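Local coordinates for CELL division protein FTSZ (Haloferax volcanii, PDB 4B46), which takes part in controlling cell shape as a GTP-binding tubulin relative, and is essential for developing the rod-shaped cells needed for efficient swimming, at residues 143-146 with 147-150; 353-356 with 357-360. One frame throughout, in Å; residues are numbered along the deposited sequence.

Contact 1 of 2, residues 143-146 with 147-150; sequences GGIY and TLNA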
# COMPACT_ATOMS: atom_id res chain seq x y z
N GLY A 143 -4.93 8.81 -19.48
CA GLY A 143 -5.11 10.15 -20.01
C GLY A 143 -4.31 11.16 -19.19
O GLY A 143 -4.03 10.93 -18.02
N GLY A 144 -3.93 12.26 -19.82
CA GLY A 144 -3.11 13.26 -19.16
C GLY A 144 -3.69 13.83 -17.87
O GLY A 144 -2.94 14.14 -16.95
N ILE A 145 -5.00 13.98 -17.79
CA ILE A 145 -5.58 14.53 -16.56
C ILE A 145 -5.34 13.61 -15.36
O ILE A 145 -5.12 14.07 -14.25
CB ILE A 145 -7.08 14.87 -16.69
CG1 ILE A 145 -7.55 15.65 -15.46
CG2 ILE A 145 -7.91 13.63 -16.88
CD1 ILE A 145 -6.94 17.05 -15.36
N TYR A 146 -5.34 12.30 -15.59
CA TYR A 146 -5.12 11.36 -14.50
C TYR A 146 -3.67 11.38 -14.05
O TYR A 146 -3.39 11.30 -12.86
CB TYR A 146 -5.62 9.97 -14.88
CG TYR A 146 -7.01 10.08 -15.45
CD1 TYR A 146 -8.12 10.28 -14.62
CD2 TYR A 146 -7.22 10.08 -16.83
CE1 TYR A 146 -9.41 10.44 -15.16
CE2 TYR A 146 -8.49 10.23 -17.37
CZ TYR A 146 -9.58 10.41 -16.53
OH TYR A 146 -10.82 10.56 -17.10
N THR A 147 -2.75 11.53 -15.00
CA THR A 147 -1.34 11.66 -14.67
C THR A 147 -1.09 12.94 -13.85
O THR A 147 -0.37 12.92 -12.86
CB THR A 147 -0.49 11.70 -15.95
OG1 THR A 147 -0.81 10.55 -16.74
CG2 THR A 147 0.99 11.68 -15.62
N LEU A 148 -1.70 14.04 -14.29
CA LEU A 148 -1.60 15.32 -13.58
C LEU A 148 -2.18 15.24 -12.17
O LEU A 148 -1.56 15.72 -11.22
CB LEU A 148 -2.28 16.44 -14.37
CG LEU A 148 -2.27 17.86 -13.77
CD1 LEU A 148 -0.86 18.34 -13.45
CD2 LEU A 148 -2.97 18.86 -14.71
N ASN A 149 -3.36 14.66 -12.03
CA ASN A 149 -3.94 14.47 -10.69
C ASN A 149 -3.00 13.70 -9.79
O ASN A 149 -2.83 14.04 -8.62
CB ASN A 149 -5.28 13.75 -10.75
CG ASN A 149 -6.40 14.65 -11.22
OD1 ASN A 149 -6.26 15.87 -11.26
ND2 ASN A 149 -7.52 14.05 -11.58
N ALA A 150 -2.36 12.66 -10.34
CA ALA A 150 -1.51 11.80 -9.54
C ALA A 150 -0.27 12.55 -9.08
O ALA A 150 0.16 12.44 -7.92
CB ALA A 150 -1.12 10.56 -10.32
O HOH W 1 -2.66 8.34 -17.73
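Gly-143 and Thr-147 meet where a loop turns into helix 144-160, and they illustrate how a helix can start from a glycine N-cap, which has no side chain of its own to offer. The carbonyl O of Gly-143 accepts a weak bond from Thr-147 N at 3.3 Å. A water bridges the same residues: it accepts from Gly-143 N at 2.9 Å and is hydrogen-bonded to Thr-147 OG1 at 3.0 Å. The hydroxyl reaches that water because OG1 lies anti to its own carbonyl carbon, beside the backbone N (chi1 -53°), while methyl CG2 lies anti to the backbone N. With phi at 139°, Gly-143 adopts a backbone that would jam a side chain against the preceding carbonyl O.

Gly-144 brings the first full-strength helical bond, its O accepting Leu-148 N at 2.9 Å. At Ile-145 the backbone O is bonded to Asn-149 N, also at 2.9 Å, and the CB and CG of Asn-149 lie against that same carbonyl. The two branches of Ile-145 serve different neighbours. Ile-145 CD1 approaches Leu-148 CD2 at 4.4 Å, whereas Ile-145 CG2 sits over the centre of the Tyr-146 ring, 3.4 Å above its plane. Tyr-146 ends the segment: the edge of its ring faces Gly-143 CA, its side chain lies close to the bound GDP, and Tyr-146 O accepts Ala-150 N at 3.0 Å.

The buried amide of Asn-149 spends ND2 outside the turn, on the carbonyls of Ala-70 and Gly-108. Two acceptors on one nitrogen should fix the amide's rotation, so this polar side chain ties the first turn of the helix to two loops, that of Ala-70 and the glycine-rich one that carries the GTP-binding residues Gly-110 to Gly-112.

Contact 2 of 2, residues 353-356 with 357-360; sequences PRIK and ELQQ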
# COMPACT_ATOMS: atom_id res chain seq x y z
N PRO A 353 12.65 7.22 -11.55
CA PRO A 353 12.20 7.87 -12.79
C PRO A 353 10.72 8.26 -12.74
O PRO A 353 10.37 9.38 -13.08
CB PRO A 353 12.46 6.80 -13.86
CG PRO A 353 13.64 6.05 -13.32
CD PRO A 353 13.45 6.01 -11.82
N ARG A 354 9.88 7.34 -12.30
CA ARG A 354 8.45 7.59 -12.25
C ARG A 354 8.12 8.78 -11.33
O ARG A 354 7.27 9.60 -11.66
CB ARG A 354 7.72 6.34 -11.78
CG ARG A 354 6.25 6.53 -11.50
CD ARG A 354 5.48 6.92 -12.77
NE ARG A 354 4.19 6.25 -12.81
CZ ARG A 354 3.11 6.70 -13.45
NH1 ARG A 354 3.16 7.85 -14.10
NH2 ARG A 354 1.98 6.00 -13.42
N ILE A 355 8.81 8.88 -10.20
CA ILE A 355 8.61 10.00 -9.28
C ILE A 355 9.14 11.30 -9.88
O ILE A 355 8.49 12.34 -9.78
CB ILE A 355 9.25 9.71 -7.90
CG1 ILE A 355 8.60 8.47 -7.28
CG2 ILE A 355 9.10 10.92 -6.97
CD1 ILE A 355 7.08 8.49 -7.35
N LYS A 356 10.31 11.23 -10.52
CA LYS A 356 10.86 12.40 -11.20
C LYS A 356 9.94 12.90 -12.32
O LYS A 356 9.86 14.10 -12.56
CB LYS A 356 12.26 12.11 -11.75
CG LYS A 356 13.34 12.01 -10.67
CD LYS A 356 14.74 12.10 -11.26
CE LYS A 356 15.10 10.84 -12.05
NZ LYS A 356 16.47 10.91 -12.65
N GLU A 357 9.26 11.98 -13.00
CA GLU A 357 8.28 12.36 -14.02
C GLU A 357 7.13 13.17 -13.42
O GLU A 357 6.77 14.24 -13.93
CB GLU A 357 7.68 11.14 -14.71
CG GLU A 357 6.55 11.53 -15.69
CD GLU A 357 5.45 10.50 -15.79
OE1 GLU A 357 5.48 9.53 -15.01
OE2 GLU A 357 4.57 10.64 -16.67
N LEU A 358 6.55 12.64 -12.35
CA LEU A 358 5.42 13.27 -11.69
C LEU A 358 5.79 14.66 -11.17
O LEU A 358 5.04 15.62 -11.35
CB LEU A 358 4.90 12.39 -10.56
CG LEU A 358 4.25 11.08 -10.99
CD1 LEU A 358 3.75 10.32 -9.76
CD2 LEU A 358 3.11 11.33 -11.96
N GLN A 359 6.95 14.77 -10.53
CA GLN A 359 7.44 16.07 -10.08
C GLN A 359 7.52 17.07 -11.24
O GLN A 359 7.10 18.22 -11.11
CB GLN A 359 8.79 15.93 -9.36
CG GLN A 359 8.68 15.12 -8.07
CD GLN A 359 10.03 14.82 -7.41
OE1 GLN A 359 11.08 14.84 -8.06
NE2 GLN A 359 9.99 14.52 -6.12
N GLN A 360 8.05 16.62 -12.38
CA GLN A 360 8.14 17.47 -13.56
C GLN A 360 6.75 17.86 -14.08
O GLN A 360 6.51 19.02 -14.43
CB GLN A 360 8.94 16.77 -14.66
CG GLN A 360 9.27 17.66 -15.84
CD GLN A 360 10.32 18.69 -15.50
OE1 GLN A 360 11.36 18.37 -14.92
NE2 GLN A 360 10.05 19.95 -15.84
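Arg-354 and Glu-357 form an i to i+3 salt bridge along the first turns of helix 353-366, a compact example of two charged chains running side by side. The CB of Arg-354 departs away from residues 357-360, and CG continues anti to the backbone N (chi1 172°). Bends at the next two torsions then bring the chain back, so that Arg-354 CD passes Glu-357 OE1 at 3.4 Å. NE has a different mate, forming a salt bridge with Asp-168 OD2. At the tip, Arg-354 NH1 donates to Glu-357 OE1 at 3.0 Å, meeting the syn side of the carboxylate; OE1 lies at the guanidinium edge, the two planes being only 19° apart. Leu-358 CD2 lies obliquely to the Arg-354 guanidinium, 4.1 Å from Arg-354 NH1. A methionine in place of Arg-354 would probably leave both Glu-357 and Asp-168 without their cationic mate.

One residue along, Ile-355 CG2 lies 3.8 Å from Gln-359 NE2, and Ile-355 O accepts Gln-359 N at 3.0 Å in a nearly straight bond.

The turn packs against the GTPase part of the fold. Ile-355, Leu-358 and Gln-359 touch Phe-154, Ala-151 and Gln-155 of helix 144-160, respectively, while Arg-354 and Leu-358 both reach Leu-137 of strand 131-137.

Overall arrangement
Followed from the N terminus, the chain first builds the parallel strands and helices of the GTPase region. Contact 1 opens the helix of the beta-alpha-beta unit formed by strand 131-137, helix 144-160 and strand 163-168. Contact 2 comes much later, at the start of helix 353-366, after antiparallel strand 339-347. Each is a local turn, so neither closes a long loop; they lie in series and neither nest nor cross. In space they adjoin, their centres about 12 Å apart: Thr-147 CG2 packs on Glu-357 OE2 at 3.9 Å. The last helix, in the CetZ C-terminal domain, thus rests on a helix of the GTPase domain.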